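Local coordinates for protein iota-carrageenase (Alteromonas sp., PDB 1H80) that hydrolyses the beta-1,4 linkages of iota-carrageenan, a sulfated galactan of red algal cell walls, with inversion of anomeric configuration, at residues Asn40-Gln43 against Arg44-Ala48; Ala364-Gln368 against Asp369-Tyr373. All blocks are in the same frame, centred on the assembly; numbering follows the deposited sequence.

Contact 1 of 2, residues Asn40-Gln43 against Arg44-Ala48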
ATOM      1  N   ASN A  40     -12.261 -23.098  -8.314  1.00 14.71           N
ATOM      2  CA  ASN A  40     -12.782 -23.500  -9.610  1.00 15.28           C
ATOM      3  C   ASN A  40     -14.200 -22.988  -9.826  1.00 13.93           C
ATOM      4  O   ASN A  40     -14.535 -22.536 -10.916  1.00 13.99           O
ATOM      5  CB  ASN A  40     -12.744 -25.023  -9.759  1.00 17.26           C
ATOM      6  CG  ASN A  40     -13.304 -25.490 -11.091  1.00 20.08           C
ATOM      7  OD1 ASN A  40     -14.402 -26.041 -11.156  1.00 22.07           O
ATOM      8  ND2 ASN A  40     -12.556 -25.255 -12.163  1.00 21.15           N
ATOM      9  N   ALA A  41     -15.023 -23.054  -8.784  1.00 14.06           N
ATOM     10  CA  ALA A  41     -16.401 -22.583  -8.882  1.00 13.44           C
ATOM     11  C   ALA A  41     -16.396 -21.107  -9.258  1.00 13.24           C
ATOM     12  O   ALA A  41     -17.111 -20.683 -10.167  1.00 13.05           O
ATOM     13  CB  ALA A  41     -17.120 -22.783  -7.556  1.00 14.97           C
ATOM     14  N   LEU A  42     -15.581 -20.327  -8.555  1.00 12.75           N
ATOM     15  CA  LEU A  42     -15.501 -18.900  -8.831  1.00 12.74           C
ATOM     16  C   LEU A  42     -14.941 -18.630 -10.220  1.00 12.22           C
ATOM     17  O   LEU A  42     -15.440 -17.762 -10.936  1.00 12.37           O
ATOM     18  CB  LEU A  42     -14.648 -18.193  -7.772  1.00 11.76           C
ATOM     19  CG  LEU A  42     -14.447 -16.686  -7.975  1.00 13.15           C
ATOM     20  CD1 LEU A  42     -15.796 -15.984  -8.123  1.00 13.62           C
ATOM     21  CD2 LEU A  42     -13.678 -16.120  -6.795  1.00 13.63           C
ATOM     22  N   GLN A  43     -13.915 -19.376 -10.622  1.00 11.42           N
ATOM     23  CA  GLN A  43     -13.343 -19.152 -11.939  1.00 12.71           C
ATOM     24  C   GLN A  43     -14.352 -19.479 -13.036  1.00 12.16           C
ATOM     25  O   GLN A  43     -14.438 -18.767 -14.032  1.00 13.44           O
ATOM     26  CB  GLN A  43     -12.074 -19.982 -12.133  1.00 11.98           C
ATOM     27  CG  GLN A  43     -11.288 -19.569 -13.366  1.00 13.47           C
ATOM     28  CD  GLN A  43     -10.749 -18.159 -13.251  1.00 14.70           C
ATOM     29  OE1 GLN A  43      -9.916 -17.874 -12.390  1.00 15.97           O
ATOM     30  NE2 GLN A  43     -11.224 -17.269 -14.116  1.00 13.76           N
ATOM     31  N   ARG A  44     -15.113 -20.556 -12.856  1.00 12.94           N
ATOM     32  CA  ARG A  44     -16.123 -20.916 -13.845  1.00 13.16           C
ATOM     33  C   ARG A  44     -17.185 -19.823 -13.934  1.00 13.13           C
ATOM     34  O   ARG A  44     -17.661 -19.503 -15.020  1.00 13.80           O
ATOM     35  CB  ARG A  44     -16.783 -22.251 -13.495  1.00 13.66           C
ATOM     36  CG  ARG A  44     -15.910 -23.455 -13.816  1.00 15.82           C
ATOM     37  CD  ARG A  44     -16.649 -24.774 -13.638  1.00 17.21           C
ATOM     38  NE  ARG A  44     -16.862 -25.119 -12.238  1.00 19.60           N
ATOM     39  CZ  ARG A  44     -18.041 -25.093 -11.627  1.00 20.31           C
ATOM     40  NH1 ARG A  44     -19.133 -24.735 -12.291  1.00 20.45           N
ATOM     41  NH2 ARG A  44     -18.128 -25.428 -10.347  1.00 21.81           N
ATOM     42  N   ALA A  45     -17.550 -19.255 -12.789  1.00 13.28           N
ATOM     43  CA  ALA A  45     -18.557 -18.194 -12.756  1.00 12.78           C
ATOM     44  C   ALA A  45     -18.050 -16.978 -13.517  1.00 13.06           C
ATOM     45  O   ALA A  45     -18.748 -16.417 -14.362  1.00 13.79           O
ATOM     46  CB  ALA A  45     -18.874 -17.816 -11.316  1.00 12.99           C
ATOM     47  N   ILE A  46     -16.828 -16.567 -13.201  1.00 12.74           N
ATOM     48  CA  ILE A  46     -16.212 -15.424 -13.860  1.00 13.17           C
ATOM     49  C   ILE A  46     -16.133 -15.651 -15.367  1.00 13.42           C
ATOM     50  O   ILE A  46     -16.495 -14.783 -16.157  1.00 13.82           O
ATOM     51  CB  ILE A  46     -14.797 -15.181 -13.292  1.00 13.02           C
ATOM     52  CG1 ILE A  46     -14.915 -14.650 -11.865  1.00 13.57           C
ATOM     53  CG2 ILE A  46     -14.018 -14.223 -14.178  1.00 14.15           C
ATOM     54  CD1 ILE A  46     -13.605 -14.656 -11.110  1.00 13.95           C
ATOM     55  N   ASN A  47     -15.666 -16.826 -15.772  1.00 13.23           N
ATOM     56  CA  ASN A  47     -15.546 -17.123 -17.190  1.00 13.94           C
ATOM     57  C   ASN A  47     -16.899 -17.077 -17.894  1.00 13.17           C
ATOM     58  O   ASN A  47     -17.020 -16.521 -18.986  1.00 13.83           O
ATOM     59  CB  ASN A  47     -14.910 -18.499 -17.393  1.00 14.76           C
ATOM     60  CG  ASN A  47     -13.463 -18.549 -16.935  1.00 16.44           C
ATOM     61  OD1 ASN A  47     -12.841 -17.518 -16.681  1.00 16.23           O
ATOM     62  ND2 ASN A  47     -12.917 -19.757 -16.839  1.00 18.32           N
ATOM     63  N   ALA A  48     -17.913 -17.657 -17.261  1.00 13.94           N
ATOM     64  CA  ALA A  48     -19.253 -17.687 -17.835  1.00 14.23           C
ATOM     65  C   ALA A  48     -19.806 -16.281 -18.025  1.00 14.36           C
ATOM     66  O   ALA A  48     -20.378 -15.963 -19.066  1.00 15.50           O
ATOM     67  CB  ALA A  48     -20.182 -18.489 -16.944  1.00 14.48           C
TER
HETATM   68  O   HOH W   1     -15.964 -26.559  -8.554  1.00 34.88           O
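One amphipathic helix, 39-50, carries this contact near the N-terminal end of the beta-helix, where Asn40 meets Arg44 and Gln43 meets Asn47, each four residues on. Four successive i to i+4 backbone bonds hold the turns, from Arg44 N to Asn40 O through Asn47 N to Gln43 O. On the exposed side, Arg44 NE gives a bond of 2.8 Å to Asn40 OD1. It is fairly straight at the hydrogen (164°). The oxygen lies in the guanidinium plane, while NE stands above the amide carbonyl plane. A water ties the same OD1 to Arg44 NH2, and NH2 also bonds to Phe28 O. The guanidinium lies with one face over Ala41 CA, 3.6 Å from NH2. On the buried side, Ile46 CD1 packs 3.8 Å from Leu42 CG; both side chains also touch Ile70 of strand 64-71. Gln43 has CG anti to its N (chi1 -168°), and a bend at chi2 turns the amide along the helix toward Asn47. Its OE1 accepts from Gln71 N. Gln43 NE2 bonds to Asn47 OD1 at 3.0 Å, and Lys73 NZ bonds to the same oxygen. With an alanine at position Asn47, Gln43 NE2 is likely to lose this acceptor and Lys73 NZ its bond here. Gln43 NE2 stands above the carbonyl plane of Asn47, and the two amide planes are 35° apart.

Contact 2 of 2, residues Ala364-Gln368 against Asp369-Tyr373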
ATOM      1  N   ALA A 364       3.589   3.235  17.652  1.00 15.10           N
ATOM      2  CA  ALA A 364       3.861   3.468  16.243  1.00 14.76           C
ATOM      3  C   ALA A 364       4.974   2.550  15.745  1.00 15.59           C
ATOM      4  O   ALA A 364       5.799   2.082  16.530  1.00 15.71           O
ATOM      5  CB  ALA A 364       4.264   4.917  16.031  1.00 16.20           C
ATOM      6  N   ASP A 365       4.974   2.269  14.443  1.00 14.51           N
ATOM      7  CA  ASP A 365       6.032   1.463  13.839  1.00 14.89           C
ATOM      8  C   ASP A 365       7.127   2.488  13.577  1.00 15.10           C
ATOM      9  O   ASP A 365       6.866   3.545  13.000  1.00 14.97           O
ATOM     10  CB  ASP A 365       5.599   0.846  12.499  1.00 15.48           C
ATOM     11  CG  ASP A 365       4.717  -0.379  12.662  0.40 15.52           C
ATOM     12  OD1 ASP A 365       4.853  -1.095  13.676  0.40 16.38           O
ATOM     13  OD2 ASP A 365       3.899  -0.643  11.752  0.40 15.73           O
ATOM     14  N   LEU A 366       8.347   2.183  14.000  1.00 15.02           N
ATOM     15  CA  LEU A 366       9.455   3.106  13.816  1.00 15.69           C
ATOM     16  C   LEU A 366      10.648   2.426  13.173  1.00 15.43           C
ATOM     17  O   LEU A 366      10.918   1.258  13.426  1.00 15.71           O
ATOM     18  CB  LEU A 366       9.884   3.682  15.171  1.00 16.04           C
ATOM     19  CG  LEU A 366       8.810   4.430  15.962  1.00 16.68           C
ATOM     20  CD1 LEU A 366       9.308   4.728  17.374  1.00 17.59           C
ATOM     21  CD2 LEU A 366       8.454   5.717  15.232  1.00 16.77           C
ATOM     22  N   LYS A 367      11.360   3.170  12.335  1.00 15.67           N
ATOM     23  CA  LYS A 367      12.548   2.647  11.683  1.00 16.59           C
ATOM     24  C   LYS A 367      13.740   3.054  12.536  1.00 16.56           C
ATOM     25  O   LYS A 367      13.710   4.082  13.215  1.00 16.81           O
ATOM     26  CB  LYS A 367      12.688   3.229  10.276  1.00 17.55           C
ATOM     27  CG  LYS A 367      11.542   2.865   9.345  1.00 18.39           C
ATOM     28  CD  LYS A 367      11.410   1.355   9.159  1.00 21.01           C
ATOM     29  CE  LYS A 367      12.616   0.771   8.437  1.00 22.52           C
ATOM     30  NZ  LYS A 367      12.470  -0.691   8.175  1.00 24.22           N
ATOM     31  N   GLN A 368      14.790   2.246  12.513  1.00 17.03           N
ATOM     32  CA  GLN A 368      15.966   2.559  13.313  1.00 17.02           C
ATOM     33  C   GLN A 368      16.540   3.941  13.014  1.00 17.87           C
ATOM     34  O   GLN A 368      16.961   4.645  13.935  1.00 16.61           O
ATOM     35  CB  GLN A 368      17.052   1.506  13.099  1.00 17.93           C
ATOM     36  CG  GLN A 368      18.189   1.607  14.103  1.00 18.87           C
ATOM     37  CD  GLN A 368      19.258   0.567  13.857  1.00 19.32           C
ATOM     38  OE1 GLN A 368      20.133   0.752  13.013  1.00 20.51           O
ATOM     39  NE2 GLN A 368      19.182  -0.544  14.579  1.00 19.84           N
ATOM     40  N   ASP A 369      16.557   4.336  11.740  1.00 17.78           N
ATOM     41  CA  ASP A 369      17.112   5.634  11.369  1.00 19.43           C
ATOM     42  C   ASP A 369      16.213   6.813  11.726  1.00 18.79           C
ATOM     43  O   ASP A 369      16.466   7.940  11.310  1.00 20.16           O
ATOM     44  CB  ASP A 369      17.473   5.673   9.872  1.00 20.95           C
ATOM     45  CG  ASP A 369      16.256   5.653   8.959  1.00 23.47           C
ATOM     46  OD1 ASP A 369      15.115   5.569   9.455  1.00 24.23           O
ATOM     47  OD2 ASP A 369      16.452   5.725   7.724  1.00 25.71           O
ATOM     48  N   GLN A 370      15.168   6.547  12.505  1.00 17.64           N
ATOM     49  CA  GLN A 370      14.253   7.595  12.943  1.00 16.79           C
ATOM     50  C   GLN A 370      14.343   7.766  14.456  1.00 16.11           C
ATOM     51  O   GLN A 370      13.923   8.785  14.996  1.00 15.53           O
ATOM     52  CB  GLN A 370      12.807   7.244  12.581  1.00 16.61           C
ATOM     53  CG  GLN A 370      12.547   7.073  11.096  1.00 16.99           C
ATOM     54  CD  GLN A 370      11.128   6.625  10.812  1.00 17.45           C
ATOM     55  OE1 GLN A 370      10.554   5.836  11.563  1.00 16.74           O
ATOM     56  NE2 GLN A 370      10.559   7.113   9.712  1.00 18.32           N
ATOM     57  N   LEU A 371      14.896   6.764  15.131  1.00 16.62           N
ATOM     58  CA  LEU A 371      15.004   6.786  16.590  1.00 16.52           C
ATOM     59  C   LEU A 371      15.743   7.978  17.176  1.00 16.53           C
ATOM     60  O   LEU A 371      15.439   8.408  18.290  1.00 16.80           O
ATOM     61  CB  LEU A 371      15.662   5.503  17.094  1.00 15.91           C
ATOM     62  CG  LEU A 371      14.922   4.193  16.824  1.00 16.18           C
ATOM     63  CD1 LEU A 371      15.715   3.043  17.430  1.00 16.56           C
ATOM     64  CD2 LEU A 371      13.519   4.250  17.419  1.00 15.97           C
ATOM     65  N   ASP A 372      16.708   8.513  16.439  1.00 16.97           N
ATOM     66  CA  ASP A 372      17.475   9.645  16.934  1.00 17.47           C
ATOM     67  C   ASP A 372      16.636  10.913  17.035  1.00 16.87           C
ATOM     68  O   ASP A 372      17.032  11.876  17.686  1.00 17.32           O
ATOM     69  CB  ASP A 372      18.695   9.885  16.041  1.00 18.03           C
ATOM     70  CG  ASP A 372      19.726   8.769  16.148  1.00 20.08           C
ATOM     71  OD1 ASP A 372      19.500   7.805  16.915  1.00 19.07           O
ATOM     72  OD2 ASP A 372      20.768   8.858  15.463  1.00 21.21           O
ATOM     73  N   TYR A 373      15.468  10.917  16.400  1.00 16.44           N
ATOM     74  CA  TYR A 373      14.614  12.089  16.467  1.00 16.34           C
ATOM     75  C   TYR A 373      13.906  12.208  17.813  1.00 16.53           C
ATOM     76  O   TYR A 373      13.183  13.169  18.059  1.00 16.17           O
ATOM     77  CB  TYR A 373      13.612  12.077  15.311  1.00 17.58           C
ATOM     78  CG  TYR A 373      14.281  12.326  13.981  1.00 18.45           C
ATOM     79  CD1 TYR A 373      14.961  13.520  13.738  1.00 20.14           C
ATOM     80  CD2 TYR A 373      14.269  11.357  12.978  1.00 20.58           C
ATOM     81  CE1 TYR A 373      15.619  13.743  12.530  1.00 21.16           C
ATOM     82  CE2 TYR A 373      14.923  11.570  11.764  1.00 21.27           C
ATOM     83  CZ  TYR A 373      15.597  12.765  11.551  1.00 22.01           C
ATOM     84  OH  TYR A 373      16.259  12.971  10.362  1.00 23.79           O
TER
HETATM   85  O   HOH W   2       7.781   5.563  11.437  1.00 16.57           O
HETATM   86  O   HOH W   3      17.997   7.198  14.227  1.00 24.54           O
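Leu366, Lys367 and Gln368 meet Gln370 and Leu371 where strand 364-366 ends and the chain turns. Asp365 joins through a water, which donates to Asp365 O and to Gln370 OE1. Leu366 sets CD1 4.2 Å from Leu371 CD2, an apolar touch. Both backbone polar atoms of Lys367 bond to Gln370. Its N gives a nearly straight bond (173°) to Gln370 OE1, 2.9 Å away, with N above the amide carbonyl plane. Its O accepts from Gln370 N at 3.0 Å, closing a type I beta turn over 367-370. Gln370 thus uses both backbone and side chain on one residue. With chi2 at 176° the Gln370 side chain runs extended past CG and brings the amide beside Lys367 CB. That same CB lies 3.5 Å from Asp369 OD1. The lysine chain bends at chi2 and chi3, and NZ bonds to Gln397 O. Gln368 O accepts from Leu371 N at 3.2 Å and from a second water, which also accepts from Asp372 N. Gln368 NE2 bonds to the hydroxyls of Tyr399 and Tyr452. The turn follows strand 364-366, which pairs antiparallel with strand 399-401, with backbone bonds between Leu366 and Tyr399 and between Ala364 and Gly401.

How the contacts relate
Contact 1 comes first along the chain and contact 2 some three hundred residues later. Their centres are 47 Å apart, on opposite sides of the chain's centre, and their nearest atoms are about 30 Å apart, so they do not touch. Most of the parallel strands of the beta-helix come between them in sequence. Helix 39-50, which holds residues 40-48, rests on strands 56-60 and 64-71, early coils of that solenoid. Residues 364-373 follow strand 351-359, a late one. They begin in strand 364-366, paired antiparallel with 399-401, and run on into the turn after it. The contacts therefore mark the N-terminal and C-terminal regions of one elongated fold and share no helix or strand.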